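Local coordinates for protein chemotaxis transducer (Pseudomonas aeruginosa, PDB 6GCV) that senses nitrate through direct binding to its PilJ-type ligand-binding domain and so mediates nitrate chemotaxis, at the interface of chains A and B. Sequence-based numbering; all coordinates share one arbitrary frame. Chains: chain A/B, Chemotaxis transducer.

The interface of chains A and B. Residues chain A 36, 39-40, 43, 45; chain B 39, 42-43, 112.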
ATOM      1  N   ARG A  36       6.516  -7.755   1.512  1.00 13.62           N
ATOM      2  CA  ARG A  36       6.108  -8.749   2.467  1.00 14.73           C
ATOM      3  C   ARG A  36       6.109 -10.159   1.893  1.00 12.76           C
ATOM      4  O   ARG A  36       6.535 -11.100   2.540  1.00 13.91           O
ATOM      5  CB  ARG A  36       4.907  -8.330   3.248  1.00 19.24           C
ATOM      6  CG  ARG A  36       3.631  -8.207   2.611  1.00 21.10           C
ATOM      7  CD  ARG A  36       2.745  -9.414   2.842  1.00 22.66           C
ATOM      8  NE  ARG A  36       1.408  -9.137   2.363  1.00 22.45           N
ATOM      9  CZ  ARG A  36       0.467 -10.031   2.082  1.00 19.96           C
ATOM     10  NH1 ARG A  36       0.784 -11.302   1.906  1.00 22.93           N
ATOM     11  NH2 ARG A  36      -0.744  -9.551   1.722  1.00 18.15           N
ATOM     12  N   LEU A  39       9.757 -11.342   1.625  1.00 12.89           N
ATOM     13  CA  LEU A  39      10.302 -11.690   2.938  1.00 13.57           C
ATOM     14  C   LEU A  39       9.717 -13.016   3.455  1.00 13.48           C
ATOM     15  O   LEU A  39      10.428 -13.822   4.075  1.00 13.73           O
ATOM     16  CB  LEU A  39      10.038 -10.561   3.943  1.00 13.09           C
ATOM     17  CG  LEU A  39      10.809  -9.262   3.628  1.00 13.56           C
ATOM     18  CD1 LEU A  39      10.177  -8.123   4.413  1.00 14.81           C
ATOM     19  CD2 LEU A  39      12.264  -9.371   3.948  1.00 14.50           C
ATOM     20  N   GLN A  40       8.453 -13.262   3.187  1.00 12.93           N
ATOM     21  CA  GLN A  40       7.854 -14.526   3.578  1.00 13.98           C
ATOM     22  C   GLN A  40       8.483 -15.735   2.825  1.00 13.11           C
ATOM     23  O   GLN A  40       8.699 -16.800   3.394  1.00 14.12           O
ATOM     24  CB  GLN A  40       6.359 -14.475   3.405  1.00 15.19           C
ATOM     25  CG  GLN A  40       5.657 -15.646   4.064  1.00 16.58           C
ATOM     26  CD  GLN A  40       4.190 -15.362   4.299  1.00 18.09           C
ATOM     27  OE1 GLN A  40       3.794 -14.212   4.527  1.00 19.11           O
ATOM     28  NE2 GLN A  40       3.371 -16.395   4.243  1.00 19.26           N
ATOM     29  N   LEU A  43      11.721 -16.607   4.388  1.00 13.66           N
ATOM     30  CA  LEU A  43      11.436 -17.407   5.578  1.00 14.48           C
ATOM     31  C   LEU A  43      10.974 -18.826   5.275  1.00 15.82           C
ATOM     32  O   LEU A  43      10.790 -19.608   6.173  1.00 17.94           O
ATOM     33  CB  LEU A  43      10.395 -16.680   6.453  1.00 15.37           C
ATOM     34  CG  LEU A  43      10.943 -15.456   7.200  1.00 16.01           C
ATOM     35  CD1 LEU A  43       9.817 -14.479   7.547  1.00 17.84           C
ATOM     36  CD2 LEU A  43      11.680 -15.894   8.444  1.00 19.13           C
ATOM     37  N   ALA A  45       8.093 -19.779   3.917  1.00 15.41           N
ATOM     38  CA  ALA A  45       6.648 -19.960   4.086  1.00 16.39           C
ATOM     39  C   ALA A  45       5.837 -19.192   3.077  1.00 15.99           C
ATOM     40  O   ALA A  45       4.669 -18.880   3.310  1.00 17.05           O
ATOM     41  CB  ALA A  45       6.223 -19.595   5.502  1.00 19.60           C
TER
ATOM     42  N   LEU B  39       7.785  -8.703   9.286  1.00 12.62           N
ATOM     43  CA  LEU B  39       8.635  -9.778   8.763  1.00 13.18           C
ATOM     44  C   LEU B  39      10.102  -9.403   8.778  1.00 13.47           C
ATOM     45  O   LEU B  39      10.959 -10.260   9.003  1.00 14.52           O
ATOM     46  CB  LEU B  39       8.168 -10.213   7.368  1.00 13.72           C
ATOM     47  CG  LEU B  39       6.805 -10.899   7.354  1.00 15.01           C
ATOM     48  CD1 LEU B  39       6.281 -11.029   5.964  1.00 19.20           C
ATOM     49  CD2 LEU B  39       6.839 -12.233   8.043  1.00 17.19           C
ATOM     50  N   ARG B  42      11.050 -10.151  12.158  1.00 13.20           N
ATOM     51  CA  ARG B  42      11.193 -11.590  12.347  1.00 13.51           C
ATOM     52  C   ARG B  42      12.558 -12.085  11.886  1.00 13.15           C
ATOM     53  O   ARG B  42      13.134 -13.006  12.468  1.00 14.13           O
ATOM     54  CB  ARG B  42      10.077 -12.328  11.627  1.00 13.70           C
ATOM     55  CG  ARG B  42      10.014 -13.798  11.976  1.00 13.76           C
ATOM     56  CD  ARG B  42       8.715 -14.454  11.528  1.00 14.08           C
ATOM     57  NE  ARG B  42       8.574 -15.795  12.095  1.00 14.18           N
ATOM     58  CZ  ARG B  42       8.306 -16.044  13.362  1.00 15.35           C
ATOM     59  NH1 ARG B  42       7.924 -15.078  14.166  1.00 17.44           N
ATOM     60  NH2 ARG B  42       8.290 -17.278  13.795  1.00 18.14           N
ATOM     61  N   LEU B  43      13.074 -11.471  10.817  1.00 12.92           N
ATOM     62  CA  LEU B  43      14.385 -11.774  10.237  1.00 13.52           C
ATOM     63  C   LEU B  43      15.550 -11.083  10.911  1.00 14.14           C
ATOM     64  O   LEU B  43      16.681 -11.256  10.477  1.00 15.33           O
ATOM     65  CB  LEU B  43      14.334 -11.449   8.738  1.00 13.81           C
ATOM     66  CG  LEU B  43      13.533 -12.456   7.883  1.00 14.29           C
ATOM     67  CD1 LEU B  43      13.082 -11.854   6.562  1.00 16.17           C
ATOM     68  CD2 LEU B  43      14.368 -13.692   7.619  1.00 16.28           C
ATOM     69  N   LEU B 112       2.735 -18.380   9.568  1.00 16.00           N
ATOM     70  CA  LEU B 112       2.952 -17.292   8.649  1.00 15.19           C
ATOM     71  C   LEU B 112       1.964 -17.288   7.509  1.00 14.61           C
ATOM     72  O   LEU B 112       1.601 -16.226   7.019  1.00 16.77           O
ATOM     73  CB  LEU B 112       4.387 -17.285   8.118  1.00 17.30           C
ATOM     74  CG  LEU B 112       5.467 -16.954   9.128  1.00 18.53           C
ATOM     75  CD1 LEU B 112       6.828 -17.147   8.499  1.00 22.83           C
ATOM     76  CD2 LEU B 112       5.298 -15.549   9.659  1.00 18.76           C
TER
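A:Leu43 and B:Leu43 meet tip to tip across the two-fold axis, their CD2 methyls 3.6 Å apart, in a leucine cluster at one end of the interface between the chains of the deposited assembly. Around this pair, A:Leu39 and B:Leu39 slide past each other in opposite directions with their CB atoms 3.9 Å apart. Each packs obliquely on the partner's Leu43: A:Leu39 CD2 lies 3.7 Å from B:Leu43 CD1, and A:Leu43 CD1 3.8 Å from B:Leu39 CD2. In A:Leu43, chi1 (-73°) points CG at chain B and chi2 spreads the methyls, CD2 to B:Leu43 and CD1 to B:Leu39. CD1 also meets B:Leu112, whose side chain crosses at about a right angle. The other branch of B:Leu39 turns to A:Arg36, its CD1 resting 3.4 Å from the backbone carbonyl O.

B:Leu112 also covers A:Ala45, with CD1 3.9 Å from the alanine CB. Beside it, A:Gln40 NE2 donates to A:Ala45 O at 3.0 Å, nearly straight (165° at H), from above the carbonyl plane. This bond ties the last turn of helix 18-42 to the loop and probably steadies the surface that A:Ala45 presents to B:Leu112. A:Gln40 NE2 also lies 3.3 Å from B:Leu112 O, a polar approach at the start of helix 112-137.

The patch sets the C-terminal end of helix 18-42 and the following loop of chain A against the same helix end, B:Leu43 just beyond it and the start of helix 112-137, away from the chain termini. Each contact recurs with the chains exchanged; the structure alone does not show whether this pairing is biological.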